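Long-range contact in secreted effector protein sseI (Salmonella enterica subsp. enterica serovar Typhimurium, PDB 4G29), which is a secreted virulence effector whose catalytic domain belongs to the cysteine protease superfamily and probably acts as a cysteine-dependent enzyme: residues K131-S139 with G162-F172. Numbering follows the deposited sequence.
Sequences KLIYYTDFS and GKVFVTSPRWF
Tyr135 and Val164 form an antiparallel hydrogen-bonded pair, joined by Tyr135 N to Val164 O at 2.9 Å and Val164 N to Tyr135 O at 2.7 Å, while Tyr134 and Phe165 make the adjoining non-hydrogen-bonded pair. Beyond Phe165 the short edge strand ends. Ile133 O accepts two amides, Val166 N and Thr167 N, the latter almost straight at 170°. The Thr167 hydroxyl then stands in for backbone: OG1 donates to a lone pair of Lys131 O at 2.6 Å and receives Ile133 N at 2.9 Å. With chi1 at 69°, OG1 lies between its own backbone N and carbonyl carbon, where it reaches both partners. Tyr135 and Val164 point to one face of the sheet, Tyr134 and Phe165, side by side, to the other. Val164 CB lies over one face of the Tyr135 ring, 3.8 Å from its centroid, and Val166 CG2 meets that ring at its edge, in plane. Leu132 packs against the start of helix 170-176: CD2 sits over a face of the Phe172 ring, CB touches Trp171 CZ2 at 3.8 Å, and CD1 meets Phe165 CD1. At the far end Thr136 OG1 donates to Gly162 O and also bonds Tyr148. Backbone and hydroxyl bonds, not ion pairs, thus add edge strand 164-165 to strand 132-138 of a papain-like fold, and apolar contacts hold the helix start beside it.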
loop_
_atom_site.group_PDB
_atom_site.type_symbol
_atom_site.label_atom_id
_atom_site.label_comp_id
_atom_site.label_asym_id
_atom_site.label_seq_id
_atom_site.Cartn_x
_atom_site.Cartn_y
_atom_site.Cartn_z
ATOM N N LYS A 131 -11.165 -6.054 8.785
ATOM C CA LYS A 131 -9.985 -6.767 8.327
ATOM C C LYS A 131 -8.752 -6.298 9.101
ATOM O O LYS A 131 -8.672 -5.147 9.567
ATOM C CB LYS A 131 -9.763 -6.562 6.829
ATOM C CG LYS A 131 -10.886 -7.077 5.892
ATOM C CD LYS A 131 -10.718 -6.507 4.468
ATOM C CE LYS A 131 -11.899 -6.832 3.521
ATOM N NZ LYS A 131 -11.777 -8.162 2.956
ATOM N N LEU A 132 -7.811 -7.217 9.248
ATOM C CA LEU A 132 -6.540 -6.977 9.866
ATOM C C LEU A 132 -5.574 -6.573 8.801
ATOM O O LEU A 132 -5.332 -7.328 7.833
ATOM C CB LEU A 132 -6.016 -8.230 10.531
ATOM C CG LEU A 132 -4.574 -8.198 11.061
ATOM C CD1 LEU A 132 -4.350 -7.169 12.196
ATOM C CD2 LEU A 132 -4.110 -9.605 11.530
ATOM N N ILE A 133 -5.008 -5.402 8.997
ATOM C CA ILE A 133 -4.065 -4.845 8.028
ATOM C C ILE A 133 -2.778 -4.453 8.741
ATOM O O ILE A 133 -2.811 -3.700 9.721
ATOM C CB ILE A 133 -4.650 -3.637 7.295
ATOM C CG1 ILE A 133 -6.018 -3.986 6.670
ATOM C CG2 ILE A 133 -3.619 -3.123 6.245
ATOM C CD1 ILE A 133 -6.631 -2.874 5.828
ATOM N N TYR A 134 -1.657 -4.952 8.228
ATOM C CA TYR A 134 -0.322 -4.550 8.708
ATOM C C TYR A 134 0.687 -4.514 7.555
ATOM O O TYR A 134 0.460 -5.129 6.518
ATOM C CB TYR A 134 0.119 -5.458 9.868
ATOM C CG TYR A 134 0.305 -6.900 9.574
ATOM C CD1 TYR A 134 1.410 -7.365 8.806
ATOM C CD2 TYR A 134 -0.609 -7.824 10.030
ATOM C CE1 TYR A 134 1.567 -8.703 8.581
ATOM C CE2 TYR A 134 -0.439 -9.167 9.813
ATOM C CZ TYR A 134 0.619 -9.599 9.094
ATOM O OH TYR A 134 0.736 -10.936 8.863
ATOM N N TYR A 135 1.810 -3.875 7.821
ATOM C CA TYR A 135 2.843 -3.662 6.838
ATOM C C TYR A 135 4.244 -3.625 7.427
ATOM O O TYR A 135 4.460 -3.493 8.669
ATOM C CB TYR A 135 2.518 -2.384 6.059
ATOM C CG TYR A 135 2.768 -1.083 6.827
ATOM C CD1 TYR A 135 4.058 -0.563 6.919
ATOM C CD2 TYR A 135 1.715 -0.375 7.412
ATOM C CE1 TYR A 135 4.301 0.610 7.566
ATOM C CE2 TYR A 135 1.946 0.788 8.098
ATOM C CZ TYR A 135 3.220 1.295 8.157
ATOM O OH TYR A 135 3.376 2.495 8.845
ATOM N N THR A 136 5.217 -3.679 6.506
ATOM C CA THR A 136 6.580 -3.452 6.841
ATOM C C THR A 136 7.178 -2.659 5.653
ATOM O O THR A 136 6.823 -2.934 4.517
ATOM C CB THR A 136 7.381 -4.782 7.006
ATOM O OG1 THR A 136 6.749 -5.638 7.954
ATOM C CG2 THR A 136 8.887 -4.518 7.364
ATOM N N ASP A 137 7.998 -1.646 5.945
ATOM C CA ASP A 137 8.795 -0.940 4.938
ATOM C C ASP A 137 10.177 -1.552 4.736
ATOM O O ASP A 137 10.884 -1.914 5.709
ATOM C CB ASP A 137 8.910 0.554 5.296
ATOM C CG ASP A 137 7.593 1.293 5.267
ATOM O OD1 ASP A 137 6.690 0.886 4.548
ATOM O OD2 ASP A 137 7.461 2.316 5.983
ATOM N N PHE A 138 10.601 -1.599 3.472
ATOM C CA PHE A 138 11.852 -2.234 3.058
ATOM C C PHE A 138 12.615 -1.290 2.160
ATOM O O PHE A 138 12.039 -0.442 1.469
ATOM C CB PHE A 138 11.557 -3.526 2.282
ATOM C CG PHE A 138 10.826 -4.537 3.058
ATOM C CD1 PHE A 138 11.523 -5.485 3.777
ATOM C CD2 PHE A 138 9.428 -4.618 3.039
ATOM C CE1 PHE A 138 10.855 -6.456 4.504
ATOM C CE2 PHE A 138 8.788 -5.644 3.765
ATOM C CZ PHE A 138 9.488 -6.510 4.478
ATOM N N SER A 139 13.932 -1.451 2.120
ATOM C CA SER A 139 14.744 -0.621 1.241
ATOM C C SER A 139 14.749 -1.177 -0.180
ATOM O O SER A 139 15.121 -0.473 -1.113
ATOM C CB SER A 139 16.173 -0.530 1.805
ATOM O OG SER A 139 16.755 -1.817 1.667
ATOM N N GLY A 162 8.489 -6.404 13.611
ATOM C CA GLY A 162 8.698 -5.584 12.422
ATOM C C GLY A 162 7.430 -5.320 11.631
ATOM O O GLY A 162 7.460 -4.689 10.566
ATOM N N LYS A 163 6.297 -5.772 12.159
ATOM C CA LYS A 163 4.998 -5.476 11.565
ATOM C C LYS A 163 4.409 -4.221 12.195
ATOM O O LYS A 163 4.451 -4.013 13.459
ATOM C CB LYS A 163 4.007 -6.617 11.779
ATOM C CG LYS A 163 4.074 -7.807 10.857
ATOM C CD LYS A 163 5.395 -8.168 10.321
ATOM C CE LYS A 163 5.406 -9.557 9.606
ATOM N NZ LYS A 163 6.833 -9.896 9.386
ATOM N N VAL A 164 3.881 -3.372 11.342
ATOM C CA VAL A 164 3.211 -2.156 11.755
ATOM C C VAL A 164 1.725 -2.296 11.491
ATOM O O VAL A 164 1.311 -2.476 10.352
ATOM C CB VAL A 164 3.767 -0.896 11.058
ATOM C CG1 VAL A 164 3.078 0.374 11.561
ATOM C CG2 VAL A 164 5.313 -0.820 11.204
ATOM N N PHE A 165 0.898 -2.226 12.532
ATOM C CA PHE A 165 -0.563 -2.362 12.378
ATOM C C PHE A 165 -1.183 -1.078 11.896
ATOM O O PHE A 165 -0.902 0.010 12.418
ATOM C CB PHE A 165 -1.214 -2.826 13.671
ATOM C CG PHE A 165 -0.744 -4.166 14.110
ATOM C CD1 PHE A 165 -1.284 -5.322 13.530
ATOM C CD2 PHE A 165 0.192 -4.306 15.123
ATOM C CE1 PHE A 165 -0.824 -6.548 13.904
ATOM C CE2 PHE A 165 0.609 -5.564 15.527
ATOM C CZ PHE A 165 0.119 -6.661 14.895
ATOM N N VAL A 166 -2.001 -1.227 10.853
ATOM C CA VAL A 166 -2.932 -0.219 10.386
ATOM C C VAL A 166 -4.268 -0.346 11.104
ATOM O O VAL A 166 -4.848 0.649 11.554
ATOM C CB VAL A 166 -3.112 -0.328 8.906
ATOM C CG1 VAL A 166 -4.192 0.659 8.445
ATOM C CG2 VAL A 166 -1.757 -0.000 8.242
ATOM N N THR A 167 -4.727 -1.584 11.238
ATOM C CA THR A 167 -5.898 -1.956 12.023
ATOM C C THR A 167 -5.564 -3.041 13.028
ATOM O O THR A 167 -4.542 -3.665 12.922
ATOM C CB THR A 167 -7.075 -2.456 11.127
ATOM O OG1 THR A 167 -6.747 -3.725 10.538
ATOM C CG2 THR A 167 -7.477 -1.444 10.100
ATOM N N SER A 168 -6.425 -3.211 14.015
ATOM C CA SER A 168 -6.293 -4.251 15.053
ATOM C C SER A 168 -7.681 -4.693 15.470
ATOM O O SER A 168 -8.156 -4.365 16.563
ATOM C CB SER A 168 -5.502 -3.738 16.252
ATOM O OG SER A 168 -5.116 -4.806 17.101
ATOM N N PRO A 169 -8.355 -5.432 14.600
ATOM C CA PRO A 169 -9.762 -5.764 14.820
ATOM C C PRO A 169 -9.955 -6.624 16.064
ATOM O O PRO A 169 -9.022 -7.355 16.495
ATOM C CB PRO A 169 -10.178 -6.529 13.593
ATOM C CG PRO A 169 -8.996 -6.696 12.760
ATOM C CD PRO A 169 -7.856 -5.904 13.287
ATOM N N ARG A 170 -11.153 -6.513 16.629
ATOM C CA ARG A 170 -11.488 -7.280 17.820
ATOM C C ARG A 170 -11.210 -8.771 17.622
ATOM O O ARG A 170 -10.653 -9.406 18.515
ATOM C CB ARG A 170 -12.922 -6.974 18.286
ATOM C CG ARG A 170 -13.011 -5.563 18.949
ATOM C CD ARG A 170 -14.395 -5.226 19.590
ATOM N NE ARG A 170 -14.820 -6.150 20.649
ATOM C CZ ARG A 170 -15.942 -6.023 21.366
ATOM N NH1 ARG A 170 -16.767 -4.988 21.185
ATOM N NH2 ARG A 170 -16.241 -6.926 22.291
ATOM N N TRP A 171 -11.566 -9.342 16.482
ATOM C CA TRP A 171 -11.318 -10.757 16.282
ATOM C C TRP A 171 -9.844 -11.123 16.436
ATOM O O TRP A 171 -9.529 -12.193 16.935
ATOM C CB TRP A 171 -11.877 -11.277 14.966
ATOM C CG TRP A 171 -11.182 -10.838 13.709
ATOM C CD1 TRP A 171 -11.594 -9.847 12.863
ATOM C CD2 TRP A 171 -9.955 -11.365 13.131
ATOM N NE1 TRP A 171 -10.721 -9.723 11.816
ATOM C CE2 TRP A 171 -9.705 -10.632 11.952
ATOM C CE3 TRP A 171 -9.059 -12.361 13.503
ATOM C CZ2 TRP A 171 -8.597 -10.899 11.122
ATOM C CZ3 TRP A 171 -7.946 -12.599 12.720
ATOM C CH2 TRP A 171 -7.732 -11.883 11.519
ATOM N N PHE A 172 -8.923 -10.251 16.019
ATOM C CA PHE A 172 -7.522 -10.616 16.074
ATOM C C PHE A 172 -7.018 -10.533 17.494
ATOM O O PHE A 172 -6.271 -11.399 17.955
ATOM C CB PHE A 172 -6.713 -9.677 15.155
ATOM C CG PHE A 172 -5.246 -9.853 15.234
ATOM C CD1 PHE A 172 -4.616 -11.037 14.841
ATOM C CD2 PHE A 172 -4.465 -8.829 15.651
ATOM C CE1 PHE A 172 -3.224 -11.138 14.882
ATOM C CE2 PHE A 172 -3.072 -8.919 15.689
ATOM C CZ PHE A 172 -2.458 -10.058 15.316
#